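Long-range contacts in acetone carboxylase alpha subunit (Xanthobacter autotrophicus Py2, PDB 5M45), which belongs to the hydantoinase B/oxoprolinase family and is the manganese-binding alpha subunit of a multisubunit carboxylase: residues 81-89 with 480-491; 174-184 with 223-233. One frame throughout, in Å; residues are numbered along the deposited sequence.

Overall arrangement
Running from the N terminus, the chain first reaches residues 81-89, a short helical turn at 82-85 that leads into strand 90-95. Strand 165-175 then delivers 174-184, which closes a short loop by packing on 223-233 at the start of helix 227-255; this is contact 2. Only much later does 480-491 return to 81-89 in contact 1, so contact 2 is nested inside the large loop that contact 1 closes. Their centres lie about 17 Å apart, and the two meet directly: I83 packs on H175, and V84 on D233. Together they join the seven-stranded antiparallel sheet, helix 227-255 and the start of helix 488-494 near the manganese site.

Contact 1: residues 81-89 with 480-491; sequences SPIVEQEGE and NPEGDMGDMEIW
Q86 reaches D487 with both ends of its amide. OE1 accepts from D487 N at 3.0 Å, the donor standing above the carbonyl plane, while NE2 gives a bent bond to the anti lone pair of D487 OD2. With CG anti to the backbone N (chi1 -178°), the amide extends to D487 at the N-cap position of helix 488-494. D487 is also held by polar and basic side chains of another protein's chain. P82 CB lies over one face of the W491 ring and 3.7 Å from I490 CG2, and I83 CG1 meets the ring edge at CH2. Segment 480-491 holds two Asx turns: N480 OD1 accepts from E482 N and D484 OD1 from G486 N. At the first, N480 ND2 donates a nearly straight bond to E89 OE2, the carboxylate and amide planes almost perpendicular. At the second, E87 OE1 comes within 3.3 Å of D484 OD1, a closeness of like charges probably eased by G486 N and by a basic side chain of another protein's chain; E87 OE2 approaches W491 CZ2 obliquely at 3.1 Å. Farther out, W491 NE1 donates to M485 O at 2.9 Å, which helps hold the indole in place, and a water joins Q86 O to D484 OD2.

Contact 2: residues 174-184 with 223-233; sequences THVIDTGAVGP and MVRTTRYWMLD. With MN (manganese (II) ion), chain M.
R225 and D178 meet across the contact. The arginine CB lies 3.4 Å from D178 OD1, and CG and CD pass beside D178 OD2. The chain is extended from CG to NE, which comes 3.7 Å from P184 CB, and P184 CA sits over CZ, on one face of the guanidinium. NH1 and NH2 both donate to A181 O (3.0 and 3.1 Å), which lies close to the guanidinium plane; NH1 also forms a long salt bridge with D178 OD2. The carboxylate is turned to the backbone: R225 N donates to the syn lone pair of OD2 at 3.0 Å, and G180 N reaches the same oxygen in an Asx turn. T226 N uses the syn lone pair of OD1, while T226 OG1 donates to that atom from its anti side at 2.7 Å. I177 CD1 makes an off-centre CH-pi contact with Y229, and waters link D233 OD2 to H175 O and I177 N. H175 ND1 binds manganese with H150 and D153; its NE2 is hydrogen-bonded to S186. The contact joins the end of strand 165-175 to the start of helix 227-255, with helix 82-85 packed against T174, H175, I177 and D233, and strand 450-454 against R225 and T226.

Contact 1: residues 81-89 with 480-491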
loop_
_atom_site.group_PDB
_atom_site.type_symbol
_atom_site.label_atom_id
_atom_site.label_comp_id
_atom_site.label_asym_id
_atom_site.label_seq_id
_atom_site.Cartn_x
_atom_site.Cartn_y
_atom_site.Cartn_z
ATOM N N SER A 81 -0.077 7.681 21.528
ATOM C CA SER A 81 1.324 7.283 21.328
ATOM C C SER A 81 2.294 8.207 22.117
ATOM O O SER A 81 2.258 9.435 21.926
ATOM C CB SER A 81 1.697 7.368 19.835
ATOM O OG SER A 81 3.110 7.175 19.648
ATOM N N PRO A 82 3.171 7.622 22.968
ATOM C CA PRO A 82 4.139 8.452 23.696
ATOM C C PRO A 82 5.118 9.242 22.821
ATOM O O PRO A 82 5.633 10.258 23.253
ATOM C CB PRO A 82 4.920 7.454 24.543
ATOM C CG PRO A 82 4.063 6.231 24.635
ATOM C CD PRO A 82 3.139 6.233 23.444
ATOM N N ILE A 83 5.354 8.770 21.609
ATOM C CA ILE A 83 6.199 9.452 20.609
ATOM C C ILE A 83 5.715 10.900 20.402
ATOM O O ILE A 83 6.530 11.842 20.369
ATOM C CB ILE A 83 6.242 8.666 19.290
ATOM C CG1 ILE A 83 6.902 7.277 19.480
ATOM C CG2 ILE A 83 6.985 9.441 18.192
ATOM C CD1 ILE A 83 6.728 6.330 18.298
ATOM N N VAL A 84 4.395 11.059 20.301
ATOM C CA VAL A 84 3.768 12.373 20.152
ATOM C C VAL A 84 3.480 13.053 21.505
ATOM O O VAL A 84 3.903 14.196 21.751
ATOM C CB VAL A 84 2.494 12.259 19.289
ATOM C CG1 VAL A 84 1.721 13.594 19.266
ATOM C CG2 VAL A 84 2.859 11.810 17.865
ATOM N N GLU A 85 2.783 12.339 22.382
ATOM C CA GLU A 85 2.284 12.925 23.632
ATOM C C GLU A 85 3.371 13.343 24.659
ATOM O O GLU A 85 3.246 14.402 25.302
ATOM C CB GLU A 85 1.284 11.968 24.278
ATOM C CG GLU A 85 0.486 12.608 25.408
ATOM C CD GLU A 85 1.191 12.670 26.771
ATOM O OE1 GLU A 85 0.811 13.611 27.529
ATOM O OE2 GLU A 85 2.085 11.834 27.088
ATOM N N GLN A 86 4.406 12.521 24.818
ATOM C CA GLN A 86 5.479 12.817 25.782
ATOM C C GLN A 86 6.736 13.367 25.073
ATOM O O GLN A 86 7.220 14.438 25.420
ATOM C CB GLN A 86 5.837 11.596 26.634
ATOM C CG GLN A 86 6.914 11.937 27.666
ATOM C CD GLN A 86 7.142 10.892 28.752
ATOM O OE1 GLN A 86 7.452 9.732 28.508
ATOM N NE2 GLN A 86 7.021 11.332 29.991
ATOM N N GLU A 87 7.276 12.628 24.107
ATOM C CA GLU A 87 8.481 13.082 23.387
ATOM C C GLU A 87 8.308 14.342 22.510
ATOM O O GLU A 87 9.295 14.997 22.204
ATOM C CB GLU A 87 9.045 11.987 22.493
ATOM C CG GLU A 87 10.148 11.146 23.097
ATOM C CD GLU A 87 9.657 10.414 24.269
ATOM O OE1 GLU A 87 10.022 10.892 25.383
ATOM O OE2 GLU A 87 8.859 9.431 24.035
ATOM N N GLY A 88 7.084 14.644 22.070
ATOM C CA GLY A 88 6.848 15.835 21.274
ATOM C C GLY A 88 7.369 15.761 19.835
ATOM O O GLY A 88 7.764 16.802 19.264
ATOM N N GLU A 89 7.331 14.570 19.236
ATOM C CA GLU A 89 7.750 14.401 17.817
ATOM C C GLU A 89 6.602 14.785 16.872
ATOM O O GLU A 89 5.967 13.934 16.234
ATOM C CB GLU A 89 8.321 13.000 17.539
ATOM C CG GLU A 89 9.313 12.447 18.579
ATOM C CD GLU A 89 10.467 13.353 18.964
ATOM O OE1 GLU A 89 11.179 13.016 19.934
ATOM O OE2 GLU A 89 10.713 14.413 18.295
ATOM N N ASN A 480 15.947 16.730 16.249
ATOM C CA ASN A 480 15.238 17.446 17.315
ATOM C C ASN A 480 16.195 17.687 18.497
ATOM O O ASN A 480 16.515 16.712 19.275
ATOM C CB ASN A 480 13.968 16.684 17.810
ATOM C CG ASN A 480 13.139 17.513 18.818
ATOM O OD1 ASN A 480 13.574 18.598 19.310
ATOM N ND2 ASN A 480 11.938 17.016 19.142
ATOM N N PRO A 481 16.683 18.940 18.664
ATOM C CA PRO A 481 17.627 19.220 19.746
ATOM C C PRO A 481 17.005 19.169 21.167
ATOM O O PRO A 481 17.769 19.102 22.162
ATOM C CB PRO A 481 18.164 20.623 19.373
ATOM C CG PRO A 481 16.994 21.290 18.684
ATOM C CD PRO A 481 16.339 20.162 17.906
ATOM N N GLU A 482 15.663 19.226 21.273
ATOM C CA GLU A 482 14.972 19.073 22.572
ATOM C C GLU A 482 14.810 17.590 22.913
ATOM O O GLU A 482 13.714 17.020 22.860
ATOM C CB GLU A 482 13.611 19.810 22.575
ATOM C CG GLU A 482 13.737 21.306 22.463
ATOM C CD GLU A 482 12.384 22.037 22.321
ATOM O OE1 GLU A 482 11.664 22.251 23.334
ATOM O OE2 GLU A 482 12.035 22.429 21.181
ATOM N N GLY A 483 15.921 16.938 23.259
ATOM C CA GLY A 483 15.897 15.495 23.490
ATOM C C GLY A 483 15.062 15.111 24.724
ATOM O O GLY A 483 14.920 15.888 25.694
ATOM N N ASP A 484 14.511 13.906 24.653
ATOM C CA ASP A 484 13.735 13.298 25.720
ATOM C C ASP A 484 13.782 11.780 25.514
ATOM O O ASP A 484 13.461 11.316 24.423
ATOM C CB ASP A 484 12.287 13.797 25.650
ATOM C CG ASP A 484 11.446 13.465 26.934
ATOM O OD1 ASP A 484 11.804 12.514 27.686
ATOM O OD2 ASP A 484 10.413 14.207 27.153
ATOM N N MET A 485 14.212 11.023 26.524
ATOM C CA MET A 485 14.231 9.563 26.467
ATOM C C MET A 485 12.897 8.886 26.850
ATOM O O MET A 485 12.731 7.669 26.608
ATOM C CB MET A 485 15.377 8.956 27.288
ATOM C CG MET A 485 15.294 9.206 28.788
ATOM S SD MET A 485 16.643 8.477 29.767
ATOM C CE MET A 485 18.075 9.340 29.082
ATOM N N GLY A 486 11.953 9.664 27.375
ATOM C CA GLY A 486 10.683 9.138 27.877
ATOM C C GLY A 486 10.823 8.441 29.224
ATOM O O GLY A 486 11.945 7.993 29.586
ATOM N N ASP A 487 9.710 8.333 29.919
ATOM C CA ASP A 487 9.633 7.574 31.175
ATOM C C ASP A 487 9.517 6.084 30.920
ATOM O O ASP A 487 8.757 5.658 30.037
ATOM C CB ASP A 487 8.452 8.016 32.048
ATOM C CG ASP A 487 8.745 9.306 32.825
ATOM O OD1 ASP A 487 9.432 9.211 33.884
ATOM O OD2 ASP A 487 8.309 10.426 32.393
ATOM N N MET A 488 10.266 5.297 31.697
ATOM C CA MET A 488 10.164 3.828 31.646
ATOM C C MET A 488 8.707 3.363 31.832
ATOM O O MET A 488 8.253 2.464 31.119
ATOM C CB MET A 488 11.063 3.155 32.691
ATOM C CG MET A 488 12.544 3.214 32.377
ATOM S SD MET A 488 13.655 2.386 33.562
ATOM C CE MET A 488 13.687 3.547 34.911
ATOM N N GLU A 489 7.983 3.983 32.770
ATOM C CA GLU A 489 6.623 3.545 33.083
ATOM C C GLU A 489 5.648 3.833 31.916
ATOM O O GLU A 489 4.641 3.100 31.741
ATOM C CB GLU A 489 6.095 4.159 34.389
ATOM C CG GLU A 489 6.834 3.641 35.630
ATOM C CD GLU A 489 6.407 4.280 36.943
ATOM O OE1 GLU A 489 5.796 5.356 36.974
ATOM O OE2 GLU A 489 6.788 3.697 37.988
ATOM N N ILE A 490 5.935 4.888 31.154
ATOM C CA ILE A 490 5.151 5.233 29.966
ATOM C C ILE A 490 5.454 4.264 28.786
ATOM O O ILE A 490 4.516 3.761 28.143
ATOM C CB ILE A 490 5.368 6.716 29.547
ATOM C CG1 ILE A 490 4.859 7.660 30.631
ATOM C CG2 ILE A 490 4.682 7.024 28.219
ATOM C CD1 ILE A 490 3.356 7.681 30.893
ATOM N N TRP A 491 6.734 3.997 28.514
ATOM C CA TRP A 491 7.103 2.998 27.488
ATOM C C TRP A 491 6.497 1.603 27.797
ATOM O O TRP A 491 6.037 0.913 26.877
ATOM C CB TRP A 491 8.610 2.887 27.276
ATOM C CG TRP A 491 9.235 4.089 26.579
ATOM C CD1 TRP A 491 10.234 4.868 27.049
ATOM C CD2 TRP A 491 8.899 4.586 25.291
ATOM N NE1 TRP A 491 10.537 5.856 26.136
ATOM C CE2 TRP A 491 9.704 5.722 25.059
ATOM C CE3 TRP A 491 7.946 4.214 24.326
ATOM C CZ2 TRP A 491 9.644 6.456 23.861
ATOM C CZ3 TRP A 491 7.862 4.943 23.155
ATOM C CH2 TRP A 491 8.720 6.067 22.926
HETATM O O HOH W 1 9.589 16.274 25.711
HETATM O O HOH W 2 10.506 17.262 21.732
HETATM O O HOH W 3 12.996 14.536 21.140
#

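Contact 2: residues 174-184 with 223-233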
loop_
_atom_site.group_PDB
_atom_site.type_symbol
_atom_site.label_atom_id
_atom_site.label_comp_id
_atom_site.label_asym_id
_atom_site.label_seq_id
_atom_site.Cartn_x
_atom_site.Cartn_y
_atom_site.Cartn_z
ATOM N N THR A 174 2.890 14.484 12.379
ATOM C CA THR A 174 3.214 13.597 13.512
ATOM C C THR A 174 3.994 12.381 12.993
ATOM O O THR A 174 3.630 11.798 11.954
ATOM C CB THR A 174 1.975 13.012 14.224
ATOM O OG1 THR A 174 1.140 12.356 13.264
ATOM C CG2 THR A 174 1.158 14.075 14.927
ATOM N N HIS A 175 5.034 11.981 13.709
ATOM C CA HIS A 175 5.644 10.661 13.488
ATOM C C HIS A 175 4.734 9.575 14.076
ATOM O O HIS A 175 4.537 9.556 15.289
ATOM C CB HIS A 175 7.037 10.551 14.133
ATOM C CG HIS A 175 7.629 9.176 13.995
ATOM N ND1 HIS A 175 8.586 8.859 13.059
ATOM C CD2 HIS A 175 7.300 8.006 14.604
ATOM C CE1 HIS A 175 8.844 7.560 13.113
ATOM N NE2 HIS A 175 8.084 7.021 14.047
ATOM N N VAL A 176 4.183 8.699 13.224
ATOM C CA VAL A 176 3.300 7.575 13.687
ATOM C C VAL A 176 4.115 6.293 13.889
ATOM O O VAL A 176 5.215 6.133 13.308
ATOM C CB VAL A 176 2.104 7.315 12.747
ATOM C CG1 VAL A 176 1.315 8.610 12.527
ATOM C CG2 VAL A 176 2.546 6.722 11.382
ATOM N N ILE A 177 3.575 5.364 14.679
ATOM C CA ILE A 177 4.321 4.167 15.071
ATOM C C ILE A 177 4.643 3.268 13.858
ATOM O O ILE A 177 5.787 2.796 13.717
ATOM C CB ILE A 177 3.616 3.355 16.195
ATOM C CG1 ILE A 177 3.446 4.222 17.445
ATOM C CG2 ILE A 177 4.412 2.053 16.511
ATOM C CD1 ILE A 177 2.512 3.622 18.493
ATOM N N ASP A 178 3.659 3.019 12.997
ATOM C CA ASP A 178 3.877 2.230 11.800
ATOM C C ASP A 178 2.908 2.591 10.686
ATOM O O ASP A 178 1.798 3.118 10.958
ATOM C CB ASP A 178 3.866 0.709 12.065
ATOM C CG ASP A 178 2.455 0.078 12.021
ATOM O OD1 ASP A 178 1.667 0.242 12.984
ATOM O OD2 ASP A 178 2.125 -0.624 11.032
ATOM N N THR A 179 3.332 2.279 9.437
ATOM C CA THR A 179 2.516 2.454 8.261
ATOM C C THR A 179 2.313 1.154 7.475
ATOM O O THR A 179 1.996 1.196 6.293
ATOM C CB THR A 179 3.052 3.584 7.327
ATOM O OG1 THR A 179 4.457 3.465 7.129
ATOM C CG2 THR A 179 2.774 4.948 7.953
ATOM N N GLY A 180 2.426 0.002 8.125
ATOM C CA GLY A 180 2.134 -1.253 7.443
ATOM C C GLY A 180 3.160 -1.586 6.369
ATOM O O GLY A 180 2.789 -1.989 5.250
ATOM N N ALA A 181 4.435 -1.427 6.706
ATOM C CA ALA A 181 5.540 -1.965 5.880
ATOM C C ALA A 181 5.736 -3.434 6.215
ATOM O O ALA A 181 5.187 -3.935 7.204
ATOM C CB ALA A 181 6.826 -1.173 6.120
ATOM N N VAL A 182 6.509 -4.122 5.376
ATOM C CA VAL A 182 6.888 -5.541 5.579
ATOM C C VAL A 182 7.443 -5.767 7.013
ATOM O O VAL A 182 6.996 -6.685 7.719
ATOM C CB VAL A 182 7.895 -6.010 4.508
ATOM C CG1 VAL A 182 8.493 -7.386 4.842
ATOM C CG2 VAL A 182 7.217 -6.013 3.123
ATOM N N GLY A 183 8.370 -4.920 7.430
ATOM C CA GLY A 183 8.895 -4.961 8.806
ATOM C C GLY A 183 8.024 -4.182 9.802
ATOM O O GLY A 183 7.552 -3.091 9.479
ATOM N N PRO A 184 7.836 -4.725 11.022
ATOM C CA PRO A 184 7.022 -4.087 12.052
ATOM C C PRO A 184 7.768 -3.068 12.893
ATOM O O PRO A 184 8.413 -3.412 13.881
ATOM C CB PRO A 184 6.587 -5.265 12.929
ATOM C CG PRO A 184 7.721 -6.241 12.831
ATOM C CD PRO A 184 8.230 -6.093 11.416
ATOM N N MET A 223 -4.731 -0.507 6.864
ATOM C CA MET A 223 -3.435 -0.646 6.218
ATOM C C MET A 223 -2.240 -0.456 7.188
ATOM O O MET A 223 -1.077 -0.384 6.724
ATOM C CB MET A 223 -3.324 0.352 5.035
ATOM C CG MET A 223 -4.294 0.115 3.874
ATOM S SD MET A 223 -4.486 -1.587 3.337
ATOM C CE MET A 223 -2.828 -1.961 2.713
ATOM N N VAL A 224 -2.518 -0.386 8.487
ATOM C CA VAL A 224 -1.502 -0.241 9.545
ATOM C C VAL A 224 -1.775 -1.254 10.679
ATOM O O VAL A 224 -2.878 -1.771 10.824
ATOM C CB VAL A 224 -1.426 1.223 10.101
ATOM C CG1 VAL A 224 -1.282 2.245 8.967
ATOM C CG2 VAL A 224 -2.612 1.597 10.987
ATOM N N ARG A 225 -0.723 -1.565 11.437
ATOM C CA ARG A 225 -0.843 -2.377 12.644
ATOM C C ARG A 225 -1.465 -1.621 13.826
ATOM O O ARG A 225 -2.408 -2.135 14.491
ATOM C CB ARG A 225 0.517 -2.987 13.037
ATOM C CG ARG A 225 1.102 -3.940 11.997
ATOM C CD ARG A 225 2.526 -4.317 12.370
ATOM N NE ARG A 225 3.212 -5.201 11.435
ATOM C CZ ARG A 225 3.785 -4.837 10.286
ATOM N NH1 ARG A 225 3.741 -3.602 9.864
ATOM N NH2 ARG A 225 4.433 -5.751 9.538
ATOM N N THR A 226 -0.943 -0.419 14.100
ATOM C CA THR A 226 -1.274 0.343 15.325
ATOM C C THR A 226 -2.475 1.295 15.126
ATOM O O THR A 226 -2.393 2.519 15.332
ATOM C CB THR A 226 -0.017 1.084 15.860
ATOM O OG1 THR A 226 0.576 1.878 14.812
ATOM C CG2 THR A 226 1.002 0.040 16.401
ATOM N N THR A 227 -3.604 0.712 14.715
ATOM C CA THR A 227 -4.791 1.476 14.295
ATOM C C THR A 227 -5.243 2.583 15.271
ATOM O O THR A 227 -5.468 3.727 14.844
ATOM C CB THR A 227 -5.951 0.507 14.027
ATOM O OG1 THR A 227 -5.554 -0.442 13.015
ATOM C CG2 THR A 227 -7.197 1.276 13.563
ATOM N N ARG A 228 -5.418 2.249 16.551
ATOM C CA ARG A 228 -5.931 3.219 17.520
ATOM C C ARG A 228 -4.940 4.407 17.662
ATOM O O ARG A 228 -5.350 5.553 17.751
ATOM C CB ARG A 228 -6.207 2.566 18.907
ATOM C CG ARG A 228 -6.779 3.546 19.924
ATOM C CD ARG A 228 -6.970 2.989 21.395
ATOM N NE ARG A 228 -5.771 2.294 21.941
ATOM C CZ ARG A 228 -5.520 0.971 21.800
ATOM N NH1 ARG A 228 -6.339 0.166 21.103
ATOM N NH2 ARG A 228 -4.409 0.429 22.345
ATOM N N TYR A 229 -3.637 4.101 17.661
ATOM C CA TYR A 229 -2.581 5.117 17.794
ATOM C C TYR A 229 -2.562 6.025 16.568
ATOM O O TYR A 229 -2.515 7.249 16.705
ATOM C CB TYR A 229 -1.205 4.451 18.029
ATOM C CG TYR A 229 -1.144 3.659 19.327
ATOM C CD1 TYR A 229 -1.458 2.295 19.330
ATOM C CD2 TYR A 229 -0.732 4.251 20.528
ATOM C CE1 TYR A 229 -1.438 1.545 20.508
ATOM C CE2 TYR A 229 -0.677 3.526 21.700
ATOM C CZ TYR A 229 -1.001 2.165 21.683
ATOM O OH TYR A 229 -0.966 1.438 22.849
ATOM N N TRP A 230 -2.663 5.408 15.384
ATOM C CA TRP A 230 -2.861 6.118 14.091
ATOM C C TRP A 230 -4.039 7.133 14.144
ATOM O O TRP A 230 -3.903 8.281 13.726
ATOM C CB TRP A 230 -3.087 5.090 12.932
ATOM C CG TRP A 230 -3.585 5.689 11.673
ATOM C CD1 TRP A 230 -4.887 5.977 11.366
ATOM C CD2 TRP A 230 -2.799 6.146 10.555
ATOM N NE1 TRP A 230 -4.963 6.559 10.122
ATOM C CE2 TRP A 230 -3.696 6.688 9.610
ATOM C CE3 TRP A 230 -1.430 6.152 10.267
ATOM C CZ2 TRP A 230 -3.274 7.206 8.370
ATOM C CZ3 TRP A 230 -1.002 6.646 9.013
ATOM C CH2 TRP A 230 -1.946 7.187 8.092
ATOM N N MET A 231 -5.178 6.664 14.640
ATOM C CA MET A 231 -6.426 7.465 14.686
ATOM C C MET A 231 -6.255 8.732 15.554
ATOM O O MET A 231 -6.641 9.846 15.135
ATOM C CB MET A 231 -7.618 6.628 15.181
ATOM C CG MET A 231 -8.110 5.586 14.157
ATOM S SD MET A 231 -9.321 4.404 14.809
ATOM C CE MET A 231 -10.725 5.485 14.864
ATOM N N LEU A 232 -5.639 8.564 16.743
ATOM C CA LEU A 232 -5.452 9.701 17.625
ATOM C C LEU A 232 -4.331 10.664 17.134
ATOM O O LEU A 232 -4.398 11.879 17.401
ATOM C CB LEU A 232 -5.289 9.266 19.094
ATOM C CG LEU A 232 -6.594 8.715 19.708
ATOM C CD1 LEU A 232 -6.357 7.898 20.966
ATOM C CD2 LEU A 232 -7.592 9.825 19.992
ATOM N N ASP A 233 -3.311 10.148 16.430
ATOM C CA ASP A 233 -2.315 11.016 15.776
ATOM C C ASP A 233 -2.969 11.895 14.685
ATOM O O ASP A 233 -2.626 13.080 14.527
ATOM C CB ASP A 233 -1.113 10.206 15.217
ATOM C CG ASP A 233 -0.185 9.661 16.339
ATOM O OD1 ASP A 233 -0.249 10.135 17.513
ATOM O OD2 ASP A 233 0.643 8.737 16.066
HETATM MN MN MN M . 9.550 10.208 11.459
HETATM O O HOH W 4 3.019 8.240 17.085
HETATM O O HOH W 5 0.747 5.918 15.565
HETATM O O HOH W 6 0.241 4.208 13.277
HETATM O O HOH W 7 0.206 -1.151 4.440
#